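Local atomic coordinates of CheC, inhibitor of MCP methylation / FliN fusion protein (Thermotoga maritima, PDB entry 4HYN), a protein that probably dephosphorylates the chemotaxis response regulator CheY-P at the flagellar rotor, as a CheC-family phosphatase domain of FliY. Residues Asp78-Met90 against Thr98-Ala112. Sequence-based numbering, arbitrary orientation.
Sequences DKKLVAVIADLMM and TEELDEIKLSAVGEA
Lys105 NZ is gripped twice: it donates to Glu100 O at 2.8 Å and to a water at 2.9 Å, and that water donates in turn to Ala83 O. Stretched out past CG, the lysine together with the water links the incoming loop to helix 79-89, in an interface with no direct hydrogen bond across it. Small residues meet where the helices cross. Ala86 CB lies against both Lys105 CB and Val109 CG2, and Val109 CG2 reaches Val82 O at 3.4 Å, because chi1 178° turns CG1 anti to the backbone N and leaves CG2 facing helix 79-89. Val82 CG1 touches the same methyl, the two valine side chains crossing at about a right angle. Further along, selenomethionine Met89 brings CG against Ala108 O and SE 3.8 Å from Ala112 CB, and also touches Leu27 and Ile30 of helix 6-30. Near the start of helix 79-89, Glu99 CB rests 3.8 Å from Lys79 CD, whose amine runs on to a salt bridge with Glu57; Glu99 OE1 stays 4.2 Å from Lys80 NZ, too far for a salt bridge. An alanine in place of Glu99 would strip away CG and the carboxylate, and would probably leave the Lys80 side chain freer to turn, with no nearby opposite charge from this loop. Leu101 CD2 covers Lys79 CG and, with Val82, faces Val59 of the sheet. Asp102 OD1 caps helix 103-128, accepting from Lys105 N at 2.9 Å. Segments 79-89 and 103-112, crossing at 82° with axes 8.3 Å apart at closest approach, belong to consecutive helices joined by a loop, packed nearly at right angles beside the antiparallel sheet of the CheC-like fold.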
ATOM      1  N   ASP A  78      -3.545  -7.501   7.094  1.00 21.88           N
ATOM      2  CA  ASP A  78      -4.251  -8.539   7.831  1.00 24.13           C
ATOM      3  C   ASP A  78      -4.563  -8.121   9.268  1.00 24.46           C
ATOM      4  O   ASP A  78      -3.879  -7.263   9.845  1.00 22.75           O
ATOM      5  CB  ASP A  78      -3.507  -9.888   7.759  1.00 26.65           C
ATOM      6  CG  ASP A  78      -2.345  -9.995   8.733  1.00 31.43           C
ATOM      7  OD1 ASP A  78      -2.108 -11.115   9.229  1.00 36.35           O
ATOM      8  OD2 ASP A  78      -1.653  -8.993   8.997  1.00 34.81           O
ATOM      9  N   LYS A  79      -5.630  -8.702   9.815  1.00 24.88           N
ATOM     10  CA  LYS A  79      -6.082  -8.415  11.174  1.00 26.10           C
ATOM     11  C   LYS A  79      -4.971  -8.309  12.212  1.00 24.95           C
ATOM     12  O   LYS A  79      -4.984  -7.398  13.038  1.00 25.28           O
ATOM     13  CB  LYS A  79      -7.103  -9.456  11.621  1.00 28.58           C
ATOM     14  CG  LYS A  79      -8.561  -9.081  11.357  1.00 31.24           C
ATOM     15  CD  LYS A  79      -9.469 -10.259  11.704  1.00 34.40           C
ATOM     16  CE  LYS A  79     -10.855  -9.800  12.100  1.00 37.35           C
ATOM     17  NZ  LYS A  79     -11.457  -8.954  11.047  1.00 37.80           N
ATOM     18  N   LYS A  80      -3.998  -9.213  12.149  1.00 24.23           N
ATOM     19  CA  LYS A  80      -2.896  -9.197  13.101  1.00 24.65           C
ATOM     20  C   LYS A  80      -2.019  -7.969  12.989  1.00 23.20           C
ATOM     21  O   LYS A  80      -1.632  -7.405  14.008  1.00 26.61           O
ATOM     22  CB  LYS A  80      -2.046 -10.465  13.000  1.00 27.16           C
ATOM     23  CG  LYS A  80      -2.796 -11.702  13.441  1.00 32.78           C
ATOM     24  CD  LYS A  80      -1.864 -12.836  13.838  1.00 36.49           C
ATOM     25  CE  LYS A  80      -2.651 -13.959  14.519  1.00 40.08           C
ATOM     26  NZ  LYS A  80      -3.489 -13.443  15.657  1.00 40.35           N
ATOM     27  N   LEU A  81      -1.715  -7.548  11.764  1.00 21.58           N
ATOM     28  CA  LEU A  81      -0.882  -6.368  11.547  1.00 20.20           C
ATOM     29  C   LEU A  81      -1.639  -5.123  12.004  1.00 19.57           C
ATOM     30  O   LEU A  81      -1.092  -4.265  12.693  1.00 18.44           O
ATOM     31  CB  LEU A  81      -0.496  -6.236  10.071  1.00 19.30           C
ATOM     32  CG  LEU A  81       0.306  -4.990   9.678  1.00 19.49           C
ATOM     33  CD1 LEU A  81       1.617  -4.947  10.464  1.00 19.96           C
ATOM     34  CD2 LEU A  81       0.577  -4.983   8.172  1.00 18.53           C
ATOM     35  N   VAL A  82      -2.918  -5.070  11.656  1.00 18.80           N
ATOM     36  CA  VAL A  82      -3.771  -3.954  12.021  1.00 18.87           C
ATOM     37  C   VAL A  82      -3.808  -3.788  13.540  1.00 19.52           C
ATOM     38  O   VAL A  82      -3.721  -2.666  14.050  1.00 18.05           O
ATOM     39  CB  VAL A  82      -5.201  -4.180  11.494  1.00 20.20           C
ATOM     40  CG1 VAL A  82      -6.132  -3.050  11.939  1.00 20.95           C
ATOM     41  CG2 VAL A  82      -5.179  -4.305   9.988  1.00 17.82           C
ATOM     42  N   ALA A  83      -3.908  -4.911  14.253  1.00 18.90           N
ATOM     43  CA  ALA A  83      -3.966  -4.905  15.715  1.00 18.20           C
ATOM     44  C   ALA A  83      -2.642  -4.454  16.343  1.00 18.49           C
ATOM     45  O   ALA A  83      -2.635  -3.773  17.371  1.00 17.46           O
ATOM     46  CB  ALA A  83      -4.375  -6.290  16.234  1.00 17.12           C
ATOM     47  N   VAL A  84      -1.529  -4.843  15.725  1.00 17.84           N
ATOM     48  CA  VAL A  84      -0.204  -4.464  16.201  1.00 18.24           C
ATOM     49  C   VAL A  84      -0.005  -2.963  16.050  1.00 19.34           C
ATOM     50  O   VAL A  84       0.487  -2.303  16.964  1.00 21.93           O
ATOM     51  CB  VAL A  84       0.910  -5.189  15.409  1.00 19.30           C
ATOM     52  CG1 VAL A  84       2.264  -4.527  15.656  1.00 16.58           C
ATOM     53  CG2 VAL A  84       0.956  -6.651  15.802  1.00 16.98           C
ATOM     54  N   ILE A  85      -0.410  -2.426  14.905  1.00 19.05           N
ATOM     55  CA  ILE A  85      -0.268  -1.002  14.640  1.00 21.30           C
ATOM     56  C   ILE A  85      -1.194  -0.164  15.519  1.00 23.24           C
ATOM     57  O   ILE A  85      -0.778   0.861  16.058  1.00 22.90           O
ATOM     58  CB  ILE A  85      -0.473  -0.698  13.136  1.00 21.10           C
ATOM     59  CG1 ILE A  85       0.760  -1.174  12.355  1.00 20.10           C
ATOM     60  CG2 ILE A  85      -0.725   0.790  12.906  1.00 20.54           C
ATOM     61  CD1 ILE A  85       0.590  -1.161  10.860  1.00 20.90           C
ATOM     62  N   ALA A  86      -2.428  -0.626  15.701  1.00 24.38           N
ATOM     63  CA  ALA A  86      -3.394   0.085  16.527  1.00 26.22           C
ATOM     64  C   ALA A  86      -2.868   0.198  17.957  1.00 27.80           C
ATOM     65  O   ALA A  86      -2.833   1.290  18.529  1.00 25.81           O
ATOM     66  CB  ALA A  86      -4.740  -0.633  16.507  1.00 25.39           C
ATOM     67  N   ASP A  87      -2.426  -0.933  18.505  1.00 29.39           N
ATOM     68  CA  ASP A  87      -1.887  -0.989  19.859  1.00 30.57           C
ATOM     69  C   ASP A  87      -0.712  -0.022  20.003  1.00 31.55           C
ATOM     70  O   ASP A  87      -0.583   0.660  21.022  1.00 32.37           O
ATOM     71  CB  ASP A  87      -1.453  -2.422  20.198  1.00 31.49           C
ATOM     72  CG  ASP A  87      -1.116  -2.605  21.676  1.00 32.88           C
ATOM     73  OD1 ASP A  87      -0.002  -3.080  21.975  1.00 32.37           O
ATOM     74  OD2 ASP A  87      -1.969  -2.289  22.540  1.00 34.45           O
ATOM     75  N   LEU A  88       0.132   0.036  18.973  1.00 32.13           N
ATOM     76  CA  LEU A  88       1.289   0.930  18.959  1.00 32.15           C
ATOM     77  C   LEU A  88       0.839   2.395  18.992  1.00 33.41           C
ATOM     78  O   LEU A  88       1.342   3.185  19.792  1.00 33.47           O
ATOM     79  CB  LEU A  88       2.135   0.673  17.712  1.00 30.12           C
ATOM     80  CG  LEU A  88       3.490  -0.030  17.837  1.00 29.16           C
ATOM     81  CD1 LEU A  88       3.736  -0.465  19.251  1.00 29.42           C
ATOM     82  CD2 LEU A  88       3.565  -1.202  16.878  1.00 26.87           C
HETATM   83  N   MSE A  89      -0.116   2.747  18.134  1.00 34.30           N
HETATM   84  CA  MSE A  89      -0.644   4.109  18.076  1.00 35.87           C
HETATM   85  C   MSE A  89      -1.292   4.514  19.401  1.00 35.88           C
HETATM   86  O   MSE A  89      -1.284   5.685  19.770  1.00 35.33           O
HETATM   87  CB  MSE A  89      -1.691   4.241  16.962  1.00 39.19           C
HETATM   88  CG  MSE A  89      -1.154   4.229  15.523  1.00 43.73           C
HETATM   89 SE   MSE A  89      -0.008   5.769  15.053  1.00 51.98          SE
HETATM   90  CE  MSE A  89       1.569   4.783  14.529  1.00 49.54           C
HETATM   91  N   MSE A  90      -1.865   3.542  20.105  1.00 35.54           N
HETATM   92  CA  MSE A  90      -2.530   3.807  21.374  1.00 35.25           C
HETATM   93  C   MSE A  90      -1.617   3.822  22.596  1.00 34.28           C
HETATM   94  O   MSE A  90      -2.084   4.028  23.714  1.00 33.52           O
HETATM   95  CB  MSE A  90      -3.698   2.842  21.568  1.00 35.52           C
HETATM   96  CG  MSE A  90      -4.907   3.211  20.729  1.00 39.90           C
HETATM   97 SE   MSE A  90      -6.015   1.705  20.251  1.00 45.57          SE
HETATM   98  CE  MSE A  90      -6.916   1.441  21.946  1.00 45.08           C
ATOM     99  N   THR A  98      -4.179 -11.121  19.372  1.00 59.22           N
ATOM    100  CA  THR A  98      -5.601 -11.080  19.046  1.00 57.98           C
ATOM    101  C   THR A  98      -5.809 -10.523  17.641  1.00 55.52           C
ATOM    102  O   THR A  98      -4.915  -9.901  17.069  1.00 56.31           O
ATOM    103  CB  THR A  98      -6.362 -10.158  20.030  1.00 59.83           C
ATOM    104  OG1 THR A  98      -7.774 -10.376  19.915  1.00 61.36           O
ATOM    105  CG2 THR A  98      -6.059  -8.690  19.716  1.00 60.99           C
ATOM    106  N   GLU A  99      -6.992 -10.764  17.088  1.00 52.78           N
ATOM    107  CA  GLU A  99      -7.347 -10.256  15.772  1.00 49.89           C
ATOM    108  C   GLU A  99      -8.544  -9.336  15.951  1.00 48.29           C
ATOM    109  O   GLU A  99      -9.045  -8.750  14.995  1.00 48.64           O
ATOM    110  CB  GLU A  99      -7.692 -11.395  14.812  1.00 50.38           C
ATOM    111  CG  GLU A  99      -6.502 -12.256  14.413  1.00 51.59           C
ATOM    112  CD  GLU A  99      -6.754 -13.062  13.149  1.00 51.85           C
ATOM    113  OE1 GLU A  99      -5.910 -13.002  12.230  1.00 53.91           O
ATOM    114  OE2 GLU A  99      -7.792 -13.752  13.069  1.00 52.71           O
ATOM    115  N   GLU A 100      -8.989  -9.219  17.197  1.00 47.31           N
ATOM    116  CA  GLU A 100     -10.120  -8.376  17.558  1.00 46.80           C
ATOM    117  C   GLU A 100      -9.843  -6.924  17.228  1.00 45.56           C
ATOM    118  O   GLU A 100      -8.792  -6.384  17.570  1.00 45.46           O
ATOM    119  CB  GLU A 100     -10.426  -8.504  19.054  1.00 47.72           C
ATOM    120  CG  GLU A 100     -11.518  -9.506  19.389  1.00 50.33           C
ATOM    121  CD  GLU A 100     -11.243 -10.887  18.835  1.00 51.78           C
ATOM    122  OE1 GLU A 100     -10.436 -11.621  19.442  1.00 53.16           O
ATOM    123  OE2 GLU A 100     -11.834 -11.238  17.791  1.00 52.40           O
ATOM    124  N   LEU A 101     -10.789  -6.301  16.540  1.00 44.39           N
ATOM    125  CA  LEU A 101     -10.660  -4.906  16.175  1.00 44.17           C
ATOM    126  C   LEU A 101     -12.003  -4.208  16.277  1.00 43.01           C
ATOM    127  O   LEU A 101     -13.052  -4.820  16.084  1.00 43.17           O
ATOM    128  CB  LEU A 101     -10.040  -4.758  14.776  1.00 45.43           C
ATOM    129  CG  LEU A 101     -10.409  -5.726  13.650  1.00 47.09           C
ATOM    130  CD1 LEU A 101     -11.831  -5.472  13.158  1.00 48.64           C
ATOM    131  CD2 LEU A 101      -9.419  -5.564  12.506  1.00 46.92           C
ATOM    132  N   ASP A 102     -11.962  -2.938  16.648  1.00 41.69           N
ATOM    133  CA  ASP A 102     -13.170  -2.147  16.799  1.00 42.17           C
ATOM    134  C   ASP A 102     -12.994  -0.792  16.136  1.00 41.53           C
ATOM    135  O   ASP A 102     -11.937  -0.503  15.578  1.00 41.48           O
ATOM    136  CB  ASP A 102     -13.516  -1.980  18.283  1.00 43.42           C
ATOM    137  CG  ASP A 102     -12.313  -1.577  19.128  1.00 45.72           C
ATOM    138  OD1 ASP A 102     -11.769  -0.470  18.923  1.00 44.75           O
ATOM    139  OD2 ASP A 102     -11.912  -2.372  20.005  1.00 46.40           O
ATOM    140  N   GLU A 103     -14.022   0.042  16.229  1.00 41.40           N
ATOM    141  CA  GLU A 103     -14.002   1.369  15.630  1.00 41.88           C
ATOM    142  C   GLU A 103     -12.870   2.245  16.174  1.00 40.74           C
ATOM    143  O   GLU A 103     -12.328   3.084  15.452  1.00 40.98           O
ATOM    144  CB  GLU A 103     -15.359   2.055  15.833  1.00 44.43           C
ATOM    145  CG  GLU A 103     -15.842   2.866  14.627  1.00 48.75           C
ATOM    146  CD  GLU A 103     -16.105   2.003  13.393  1.00 51.16           C
ATOM    147  OE1 GLU A 103     -15.557   2.318  12.311  1.00 52.19           O
ATOM    148  OE2 GLU A 103     -16.861   1.014  13.502  1.00 51.83           O
ATOM    149  N   ILE A 104     -12.500   2.033  17.435  1.00 37.95           N
ATOM    150  CA  ILE A 104     -11.430   2.804  18.065  1.00 36.36           C
ATOM    151  C   ILE A 104     -10.050   2.407  17.527  1.00 35.62           C
ATOM    152  O   ILE A 104      -9.204   3.266  17.264  1.00 35.40           O
ATOM    153  CB  ILE A 104     -11.484   2.664  19.600  1.00 36.32           C
ATOM    154  CG1 ILE A 104     -12.806   3.255  20.111  1.00 36.19           C
ATOM    155  CG2 ILE A 104     -10.281   3.360  20.249  1.00 34.59           C
ATOM    156  CD1 ILE A 104     -13.165   2.862  21.518  1.00 34.78           C
ATOM    157  N   LYS A 105      -9.833   1.107  17.360  1.00 33.76           N
ATOM    158  CA  LYS A 105      -8.576   0.604  16.829  1.00 31.89           C
ATOM    159  C   LYS A 105      -8.485   1.010  15.365  1.00 31.55           C
ATOM    160  O   LYS A 105      -7.443   1.465  14.897  1.00 31.09           O
ATOM    161  CB  LYS A 105      -8.522  -0.922  16.931  1.00 31.58           C
ATOM    162  CG  LYS A 105      -8.433  -1.477  18.342  1.00 30.25           C
ATOM    163  CD  LYS A 105      -8.148  -2.969  18.289  1.00 30.62           C
ATOM    164  CE  LYS A 105      -7.926  -3.559  19.668  1.00 29.29           C
ATOM    165  NZ  LYS A 105      -7.409  -4.952  19.567  1.00 27.51           N
ATOM    166  N   LEU A 106      -9.589   0.826  14.646  1.00 30.44           N
ATOM    167  CA  LEU A 106      -9.665   1.173  13.232  1.00 30.34           C
ATOM    168  C   LEU A 106      -9.450   2.664  13.035  1.00 30.49           C
ATOM    169  O   LEU A 106      -8.958   3.101  11.989  1.00 30.22           O
ATOM    170  CB  LEU A 106     -11.018   0.759  12.659  1.00 28.96           C
ATOM    171  CG  LEU A 106     -11.064  -0.542  11.855  1.00 29.23           C
ATOM    172  CD1 LEU A 106     -10.318  -1.651  12.562  1.00 28.73           C
ATOM    173  CD2 LEU A 106     -12.517  -0.925  11.625  1.00 31.05           C
ATOM    174  N   SER A 107      -9.819   3.440  14.049  1.00 30.36           N
ATOM    175  CA  SER A 107      -9.649   4.881  14.007  1.00 31.13           C
ATOM    176  C   SER A 107      -8.168   5.236  14.168  1.00 31.40           C
ATOM    177  O   SER A 107      -7.684   6.197  13.561  1.00 32.48           O
ATOM    178  CB  SER A 107     -10.477   5.546  15.107  1.00 31.45           C
ATOM    179  OG  SER A 107     -10.393   6.959  15.020  1.00 33.78           O
ATOM    180  N   ALA A 108      -7.452   4.445  14.966  1.00 29.99           N
ATOM    181  CA  ALA A 108      -6.029   4.671  15.201  1.00 29.80           C
ATOM    182  C   ALA A 108      -5.175   4.244  14.008  1.00 29.85           C
ATOM    183  O   ALA A 108      -4.133   4.840  13.748  1.00 30.61           O
ATOM    184  CB  ALA A 108      -5.576   3.950  16.454  1.00 29.87           C
ATOM    185  N   VAL A 109      -5.596   3.197  13.306  1.00 29.03           N
ATOM    186  CA  VAL A 109      -4.852   2.739  12.141  1.00 29.93           C
ATOM    187  C   VAL A 109      -5.114   3.697  10.982  1.00 29.90           C
ATOM    188  O   VAL A 109      -4.246   3.918  10.142  1.00 29.95           O
ATOM    189  CB  VAL A 109      -5.227   1.294  11.743  1.00 30.88           C
ATOM    190  CG1 VAL A 109      -4.457   0.862  10.498  1.00 32.64           C
ATOM    191  CG2 VAL A 109      -4.902   0.355  12.878  1.00 31.89           C
ATOM    192  N   GLY A 110      -6.301   4.298  10.976  1.00 30.48           N
ATOM    193  CA  GLY A 110      -6.653   5.248   9.934  1.00 30.19           C
ATOM    194  C   GLY A 110      -5.793   6.499  10.018  1.00 29.81           C
ATOM    195  O   GLY A 110      -5.484   7.111   8.999  1.00 28.91           O
ATOM    196  N   GLU A 111      -5.428   6.889  11.237  1.00 29.43           N
ATOM    197  CA  GLU A 111      -4.578   8.055  11.444  1.00 30.81           C
ATOM    198  C   GLU A 111      -3.168   7.710  10.985  1.00 30.20           C
ATOM    199  O   GLU A 111      -2.509   8.508  10.328  1.00 29.87           O
ATOM    200  CB  GLU A 111      -4.572   8.477  12.920  1.00 32.00           C
ATOM    201  CG  GLU A 111      -3.488   9.502  13.312  1.00 37.19           C
ATOM    202  CD  GLU A 111      -3.700  10.914  12.744  1.00 40.17           C
ATOM    203  OE1 GLU A 111      -3.439  11.889  13.487  1.00 41.90           O
ATOM    204  OE2 GLU A 111      -4.097  11.061  11.565  1.00 39.77           O
ATOM    205  N   ALA A 112      -2.710   6.514  11.334  1.00 30.15           N
ATOM    206  CA  ALA A 112      -1.383   6.074  10.927  1.00 31.29           C
ATOM    207  C   ALA A 112      -1.334   6.010   9.396  1.00 31.22           C
ATOM    208  O   ALA A 112      -0.373   6.472   8.786  1.00 30.74           O
ATOM    209  CB  ALA A 112      -1.065   4.723  11.538  1.00 30.97           C
TER
HETATM  210  O   HOH W   1      -4.663  -4.100  19.125  1.00 16.09           O